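Glutathione S-transferase enzyme with thioredoxin-like domain (Xenorhabdus nematophila, PDB 4L8E) binds glutathione and probably acts as a dimeric glutathione transferase, with a thioredoxin-like N-terminal domain and an all-helical C-terminal domain. Local coordinates at residues T43-E48 with A189-Y194; L106-K109 with F113-K116. All coordinates share one frame; numbering follows the deposited sequence.

Contact 1: residues T43-E48 with A189-Y194; sequences TLFLEE and ADIAVY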
ATOM      1  N   THR A  43      -1.664 -17.258   3.060  1.00 14.92           N
ATOM      2  CA  THR A  43      -1.772 -18.723   2.913  1.00 14.04           C
ATOM      3  C   THR A  43      -1.641 -19.165   1.452  1.00 17.08           C
ATOM      4  O   THR A  43      -1.098 -20.222   1.181  1.00 16.76           O
ATOM      5  CB  THR A  43      -3.039 -19.298   3.543  1.00 17.46           C
ATOM      6  OG1 THR A  43      -4.178 -18.665   2.966  1.00 15.63           O
ATOM      7  CG2 THR A  43      -3.022 -19.092   5.053  1.00 16.72           C
ATOM      8  N   LEU A  44      -2.092 -18.353   0.504  1.00 14.60           N
ATOM      9  CA  LEU A  44      -1.810 -18.650  -0.908  1.00 14.19           C
ATOM     10  C   LEU A  44      -0.308 -18.764  -1.154  1.00 14.12           C
ATOM     11  O   LEU A  44       0.147 -19.745  -1.768  1.00 16.07           O
ATOM     12  CB  LEU A  44      -2.400 -17.580  -1.845  1.00 17.52           C
ATOM     13  CG  LEU A  44      -3.910 -17.593  -2.070  1.00 19.34           C
ATOM     14  CD1 LEU A  44      -4.319 -16.340  -2.882  1.00 20.34           C
ATOM     15  CD2 LEU A  44      -4.427 -18.860  -2.778  1.00 19.71           C
ATOM     16  N   PHE A  45       0.447 -17.762  -0.695  1.00 14.93           N
ATOM     17  CA  PHE A  45       1.882 -17.749  -0.885  1.00 13.44           C
ATOM     18  C   PHE A  45       2.498 -18.992  -0.221  1.00 16.39           C
ATOM     19  O   PHE A  45       3.256 -19.701  -0.841  1.00 15.96           O
ATOM     20  CB  PHE A  45       2.535 -16.490  -0.332  1.00 13.97           C
ATOM     21  CG  PHE A  45       4.006 -16.460  -0.565  1.00 14.49           C
ATOM     22  CD1 PHE A  45       4.858 -17.151   0.283  1.00 14.73           C
ATOM     23  CD2 PHE A  45       4.538 -15.829  -1.654  1.00 15.55           C
ATOM     24  CE1 PHE A  45       6.212 -17.178   0.046  1.00 16.77           C
ATOM     25  CE2 PHE A  45       5.877 -15.858  -1.887  1.00 16.82           C
ATOM     26  CZ  PHE A  45       6.720 -16.547  -1.036  1.00 17.75           C
ATOM     27  N   LEU A  46       2.149 -19.250   1.029  1.00 15.76           N
ATOM     28  CA  LEU A  46       2.785 -20.344   1.782  1.00 14.52           C
ATOM     29  C   LEU A  46       2.448 -21.706   1.167  1.00 15.52           C
ATOM     30  O   LEU A  46       3.285 -22.629   1.137  1.00 16.47           O
ATOM     31  CB  LEU A  46       2.366 -20.277   3.259  1.00 14.10           C
ATOM     32  CG  LEU A  46       2.947 -19.045   3.987  1.00 15.52           C
ATOM     33  CD1 LEU A  46       2.216 -18.833   5.302  1.00 17.54           C
ATOM     34  CD2 LEU A  46       4.435 -19.199   4.218  1.00 18.13           C
ATOM     35  N   GLU A  47       1.223 -21.856   0.698  1.00 15.66           N
ATOM     36  CA  GLU A  47       0.810 -23.090   0.049  1.00 16.94           C
ATOM     37  C   GLU A  47       1.495 -23.306  -1.321  1.00 17.64           C
ATOM     38  O   GLU A  47       1.796 -24.444  -1.695  1.00 19.36           O
ATOM     39  CB  GLU A  47      -0.700 -23.140  -0.106  1.00 19.85           C
ATOM     40  CG  GLU A  47      -1.464 -23.316   1.222  1.00 17.11           C
ATOM     41  CD  GLU A  47      -1.211 -24.645   1.928  1.00 20.16           C
ATOM     42  OE1 GLU A  47      -0.969 -25.667   1.252  1.00 20.32           O
ATOM     43  OE2 GLU A  47      -1.322 -24.665   3.181  1.00 22.54           O
ATOM     44  N   GLU A  48       1.733 -22.215  -2.049  1.00 18.63           N
ATOM     45  CA  GLU A  48       2.484 -22.292  -3.309  1.00 17.78           C
ATOM     46  C   GLU A  48       3.923 -22.769  -3.084  1.00 18.32           C
ATOM     47  O   GLU A  48       4.439 -23.598  -3.838  1.00 21.53           O
ATOM     48  CB  GLU A  48       2.514 -20.930  -4.016  1.00 17.86           C
ATOM     49  CG  GLU A  48       1.189 -20.457  -4.558  1.00 18.81           C
ATOM     50  CD  GLU A  48       0.746 -21.151  -5.852  1.00 21.65           C
ATOM     51  OE1 GLU A  48       1.456 -22.042  -6.398  1.00 21.76           O
ATOM     52  OE2 GLU A  48      -0.355 -20.794  -6.334  1.00 25.34           O
ATOM     53  N   ALA A 189       2.201 -10.104  -6.972  1.00 13.66           N
ATOM     54  CA  ALA A 189       1.197  -9.113  -7.403  1.00 11.51           C
ATOM     55  C   ALA A 189      -0.163  -9.810  -7.603  1.00 13.85           C
ATOM     56  O   ALA A 189      -1.185  -9.338  -7.135  1.00 15.98           O
ATOM     57  CB  ALA A 189       1.637  -8.421  -8.661  1.00 15.53           C
ATOM     58  N   ASP A 190      -0.150 -10.942  -8.285  1.00 12.70           N
ATOM     59  CA  ASP A 190      -1.374 -11.695  -8.527  1.00 12.67           C
ATOM     60  C   ASP A 190      -1.945 -12.263  -7.220  1.00 15.17           C
ATOM     61  O   ASP A 190      -3.172 -12.270  -6.992  1.00 15.08           O
ATOM     62  CB  ASP A 190      -1.109 -12.845  -9.484  1.00 15.74           C
ATOM     63  CG  ASP A 190      -0.516 -12.401 -10.784  1.00 16.87           C
ATOM     64  OD1 ASP A 190      -1.287 -11.952 -11.689  1.00 17.80           O
ATOM     65  OD2 ASP A 190       0.727 -12.530 -10.914  1.00 16.47           O
ATOM     66  N   ILE A 191      -1.057 -12.781  -6.376  1.00 13.51           N
ATOM     67  CA  ILE A 191      -1.465 -13.345  -5.087  1.00 12.48           C
ATOM     68  C   ILE A 191      -2.147 -12.273  -4.233  1.00 14.22           C
ATOM     69  O   ILE A 191      -3.134 -12.557  -3.541  1.00 14.48           O
ATOM     70  CB  ILE A 191      -0.251 -13.962  -4.354  1.00 12.81           C
ATOM     71  CG1 ILE A 191       0.263 -15.195  -5.112  1.00 14.74           C
ATOM     72  CG2 ILE A 191      -0.579 -14.194  -2.891  1.00 12.78           C
ATOM     73  CD1 ILE A 191       1.633 -15.664  -4.647  1.00 16.75           C
ATOM     74  N   ALA A 192      -1.646 -11.042  -4.287  1.00 13.92           N
ATOM     75  CA  ALA A 192      -2.237  -9.952  -3.527  1.00 12.64           C
ATOM     76  C   ALA A 192      -3.640  -9.581  -4.040  1.00 14.05           C
ATOM     77  O   ALA A 192      -4.548  -9.285  -3.241  1.00 13.33           O
ATOM     78  CB  ALA A 192      -1.329  -8.732  -3.545  1.00 12.71           C
ATOM     79  N   VAL A 193      -3.817  -9.596  -5.349  1.00 14.05           N
ATOM     80  CA  VAL A 193      -5.068  -9.165  -5.974  1.00 12.78           C
ATOM     81  C   VAL A 193      -6.154 -10.239  -5.908  1.00 14.57           C
ATOM     82  O   VAL A 193      -7.335  -9.951  -5.673  1.00 15.69           O
ATOM     83  CB  VAL A 193      -4.837  -8.734  -7.425  1.00 13.51           C
ATOM     84  CG1 VAL A 193      -6.147  -8.397  -8.146  1.00 17.22           C
ATOM     85  CG2 VAL A 193      -3.934  -7.476  -7.450  1.00 12.46           C
ATOM     86  N   TYR A 194      -5.772 -11.487  -6.091  1.00 14.40           N
ATOM     87  CA  TYR A 194      -6.772 -12.530  -6.233  1.00 13.85           C
ATOM     88  C   TYR A 194      -7.832 -12.606  -5.124  1.00 12.51           C
ATOM     89  O   TYR A 194      -9.009 -12.716  -5.405  1.00 15.55           O
ATOM     90  CB  TYR A 194      -6.122 -13.907  -6.467  1.00 14.92           C
ATOM     91  CG  TYR A 194      -7.113 -15.027  -6.564  1.00 15.22           C
ATOM     92  CD1 TYR A 194      -7.760 -15.320  -7.765  1.00 15.44           C
ATOM     93  CD2 TYR A 194      -7.436 -15.786  -5.460  1.00 14.95           C
ATOM     94  CE1 TYR A 194      -8.677 -16.341  -7.872  1.00 17.76           C
ATOM     95  CE2 TYR A 194      -8.367 -16.820  -5.554  1.00 17.64           C
ATOM     96  CZ  TYR A 194      -8.978 -17.094  -6.754  1.00 19.94           C
ATOM     97  OH  TYR A 194      -9.875 -18.121  -6.822  1.00 23.13           O
TER

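Contact 2: residues L106-K109 with F113-K116; sequences LANK and FLSK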
ATOM      1  N   LEU A 106       8.721 -12.683   2.344  1.00 15.14           N
ATOM      2  CA  LEU A 106       8.718 -14.118   2.056  1.00 15.03           C
ATOM      3  C   LEU A 106       9.232 -14.413   0.642  1.00 17.17           C
ATOM      4  O   LEU A 106       9.910 -15.418   0.421  1.00 17.36           O
ATOM      5  CB  LEU A 106       7.313 -14.704   2.241  1.00 15.72           C
ATOM      6  CG  LEU A 106       6.846 -14.772   3.707  1.00 16.16           C
ATOM      7  CD1 LEU A 106       5.413 -15.271   3.766  1.00 16.49           C
ATOM      8  CD2 LEU A 106       7.760 -15.634   4.516  1.00 18.85           C
ATOM      9  N   ALA A 107       8.869 -13.560  -0.308  1.00 15.95           N
ATOM     10  CA  ALA A 107       9.358 -13.731  -1.684  1.00 15.87           C
ATOM     11  C   ALA A 107      10.872 -13.605  -1.706  1.00 16.65           C
ATOM     12  O   ALA A 107      11.548 -14.382  -2.372  1.00 16.33           O
ATOM     13  CB  ALA A 107       8.684 -12.736  -2.605  1.00 14.95           C
ATOM     14  N   ASN A 108      11.429 -12.659  -0.940  1.00 15.80           N
ATOM     15  CA  ASN A 108      12.880 -12.490  -0.866  1.00 17.17           C
ATOM     16  C   ASN A 108      13.559 -13.646  -0.168  1.00 18.31           C
ATOM     17  O   ASN A 108      14.594 -14.126  -0.603  1.00 22.88           O
ATOM     18  CB  ASN A 108      13.255 -11.181  -0.159  1.00 19.61           C
ATOM     19  CG  ASN A 108      12.979  -9.959  -0.999  1.00 21.10           C
ATOM     20  OD1 ASN A 108      12.845 -10.054  -2.215  1.00 23.21           O
ATOM     21  ND2 ASN A 108      12.918  -8.788  -0.359  1.00 26.92           N
ATOM     22  N   LYS A 109      12.958 -14.117   0.915  1.00 20.08           N
ATOM     23  CA  LYS A 109      13.522 -15.223   1.685  1.00 22.84           C
ATOM     24  C   LYS A 109      13.578 -16.522   0.876  1.00 18.33           C
ATOM     25  O   LYS A 109      14.583 -17.219   0.894  1.00 23.44           O
ATOM     26  CB  LYS A 109      12.716 -15.446   2.959  1.00 17.83           C
ATOM     27  CG  LYS A 109      13.376 -16.463   3.874  1.00 25.26           C
ATOM     28  CD  LYS A 109      12.724 -16.542   5.232  1.00 33.54           C
ATOM     29  CE  LYS A 109      13.633 -17.348   6.169  1.00 30.70           C
ATOM     30  NZ  LYS A 109      12.885 -17.923   7.261  1.00 30.79           N
ATOM     31  N   PHE A 113       8.220 -16.274  -6.585  1.00 17.16           N
ATOM     32  CA  PHE A 113       7.071 -15.409  -6.878  1.00 18.77           C
ATOM     33  C   PHE A 113       7.387 -13.915  -6.929  1.00 18.86           C
ATOM     34  O   PHE A 113       6.507 -13.069  -6.796  1.00 16.51           O
ATOM     35  CB  PHE A 113       5.862 -15.767  -5.995  1.00 16.21           C
ATOM     36  CG  PHE A 113       5.428 -17.183  -6.199  1.00 15.41           C
ATOM     37  CD1 PHE A 113       4.827 -17.575  -7.382  1.00 17.68           C
ATOM     38  CD2 PHE A 113       5.716 -18.150  -5.251  1.00 17.34           C
ATOM     39  CE1 PHE A 113       4.492 -18.884  -7.600  1.00 19.03           C
ATOM     40  CE2 PHE A 113       5.389 -19.498  -5.464  1.00 22.36           C
ATOM     41  CZ  PHE A 113       4.774 -19.868  -6.626  1.00 24.67           C
ATOM     42  N   LEU A 114       8.653 -13.608  -7.201  1.00 17.01           N
ATOM     43  CA  LEU A 114       9.061 -12.233  -7.439  1.00 17.78           C
ATOM     44  C   LEU A 114      10.384 -12.305  -8.163  1.00 21.01           C
ATOM     45  O   LEU A 114      11.331 -12.987  -7.729  1.00 19.99           O
ATOM     46  CB  LEU A 114       9.223 -11.481  -6.125  1.00 18.59           C
ATOM     47  CG  LEU A 114       9.656 -10.030  -6.234  1.00 17.47           C
ATOM     48  CD1 LEU A 114       8.570  -9.206  -6.893  1.00 17.35           C
ATOM     49  CD2 LEU A 114       9.949  -9.476  -4.877  1.00 15.67           C
ATOM     50  N   SER A 115      10.445 -11.660  -9.313  1.00 17.66           N
ATOM     51  CA  SER A 115      11.611 -11.775 -10.146  1.00 20.32           C
ATOM     52  C   SER A 115      12.836 -11.142  -9.488  1.00 21.69           C
ATOM     53  O   SER A 115      12.697 -10.208  -8.691  1.00 21.92           O
ATOM     54  CB  SER A 115      11.336 -11.096 -11.479  1.00 20.82           C
ATOM     55  OG  SER A 115      12.484 -11.163 -12.305  1.00 25.12           O
ATOM     56  N   LYS A 116      14.023 -11.637  -9.862  1.00 23.14           N
ATOM     57  CA  LYS A 116      15.282 -11.011  -9.446  1.00 28.36           C
ATOM     58  C   LYS A 116      15.799 -10.024 -10.508  1.00 31.58           C
ATOM     59  O   LYS A 116      16.728  -9.264 -10.251  1.00 34.46           O
ATOM     60  CB  LYS A 116      16.340 -12.077  -9.176  1.00 33.47           C
ATOM     61  CG  LYS A 116      15.798 -13.272  -8.403  1.00 48.11           C
ATOM     62  CD  LYS A 116      16.224 -13.278  -6.951  1.00 60.01           C
ATOM     63  CE  LYS A 116      15.851 -14.606  -6.300  1.00 64.65           C
ATOM     64  NZ  LYS A 116      16.731 -14.954  -5.144  1.00 73.12           N
TER
HETATM   65  O   HOH W   1      12.099 -13.785  -5.246  1.00 22.04           O

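Contact 1: residues T43-E48 with A189-Y194
Ile191 is the main bump here, and the flank of helix 37-49 supplies the hollow that receives it. Its two branches part on arrival. CG2 comes up against the root of Leu44, 4.0 Å from Leu44 CB, while the longer arm, extended through CG1 (chi2 167°), carries CD1 to the Phe45 ring. There Ile191 CD1 stops 4.2 Å from Phe45 CD2, meeting the ring obliquely. Phe45 swings its CG anti to the backbone N (chi1 -178°), which brings its ring round to one side of the isoleucine, while the aliphatic part of Glu48 lies a little farther off, at the margin of the hollow. Segments 43-48 and 189-194 run at 135° to each other, their axes 10.1 Å apart at closest approach, and join the two domains of the glutathione transferase fold: helix 37-49 belongs to the thioredoxin-like domain, helix 188-197 to the helical one. A second, smaller bump points the other way. Leu44 pushes CD1 into the notch between Ile191 and Tyr194, one turn apart, where it lies 4.0 Å from Ile191 O. The same methyl is 4.1 Å from Tyr194 CD2, the leucine side chain crossing the tyrosine at about a right angle. Ala229 of helix 224-230 also touches Leu44, and helix 211-221 packs on Tyr194 through Leu217 and Ile220. At the start of helix 188-197, Asp190 OD2 is bonded to Ser187 N, consistent with the N-capping box known from this family, and its OD1 accepts from Trp216 NE1.

Contact 2: residues L106-K109 with F113-K116
The flat carboxamide of Asn108 leans toward Leu114 with its oxygen leading: Asn108 OD1 is 4.0 Å from Leu114 CD2, and this methyl sits tilted out of the amide plane, off one face. The same OD1 is hydrogen-bonded to Arg121 NH2 of helix 118-145. The ring of Phe113 turns away from segment 106-109 and packs instead on Val49, Tyr186 and Ile188. Ala107 and Leu114 form the apolar centre, Ala107 CB standing 3.8 Å from Leu114 CB. Leu114 holds CG anti to the backbone N (chi1 180°), and from there CD2 reaches past Ala107, 4.2 Å from its CB, to the asparagine. Ile188 touches both residues, and Leu125 covers Leu114 from helix 118-145. The segments belong to the end of helix 99-110 and to the link into helix 118-145; the positive phi of Phe113 (66°) marks the turn by which the chain doubles back. One water bridges the two backbones, 3.0 Å from Ala107 O and 2.7 Å from Leu114 O. Its surroundings offer more acceptors than it has protons, and the bonds are perhaps shared among them. The chemistry is thus layered: a small apolar patch joins the side chains and the water spans the backbone oxygens, so the segments meet without a direct hydrogen bond, while Arg121 bonds the side-chain oxygen of Asn108.

How the contacts relate
Contact 1 is core; contact 2 lies farther out, still mostly buried, with Asn108 at its exposed margin. Their centres lie about 12 Å apart, and contact 2, some 16 Å from the centre of the chain, is nested in the long loop that contact 1 closes. The first joins two helices of different domains by apolar side-chain packing, without hydrogen bonds between the segments; the second ties a helix end to the chain just after it and adds a water and a polar rim. They touch directly. The Phe45 ring meets Leu106, with Phe45 CE1 3.5 Å from Leu106 CB, and Glu48 CB lies 3.5 Å from Phe113 CE2. Helix 188-197 serves both, giving Ile191 to one and, through Ile188, backing the other.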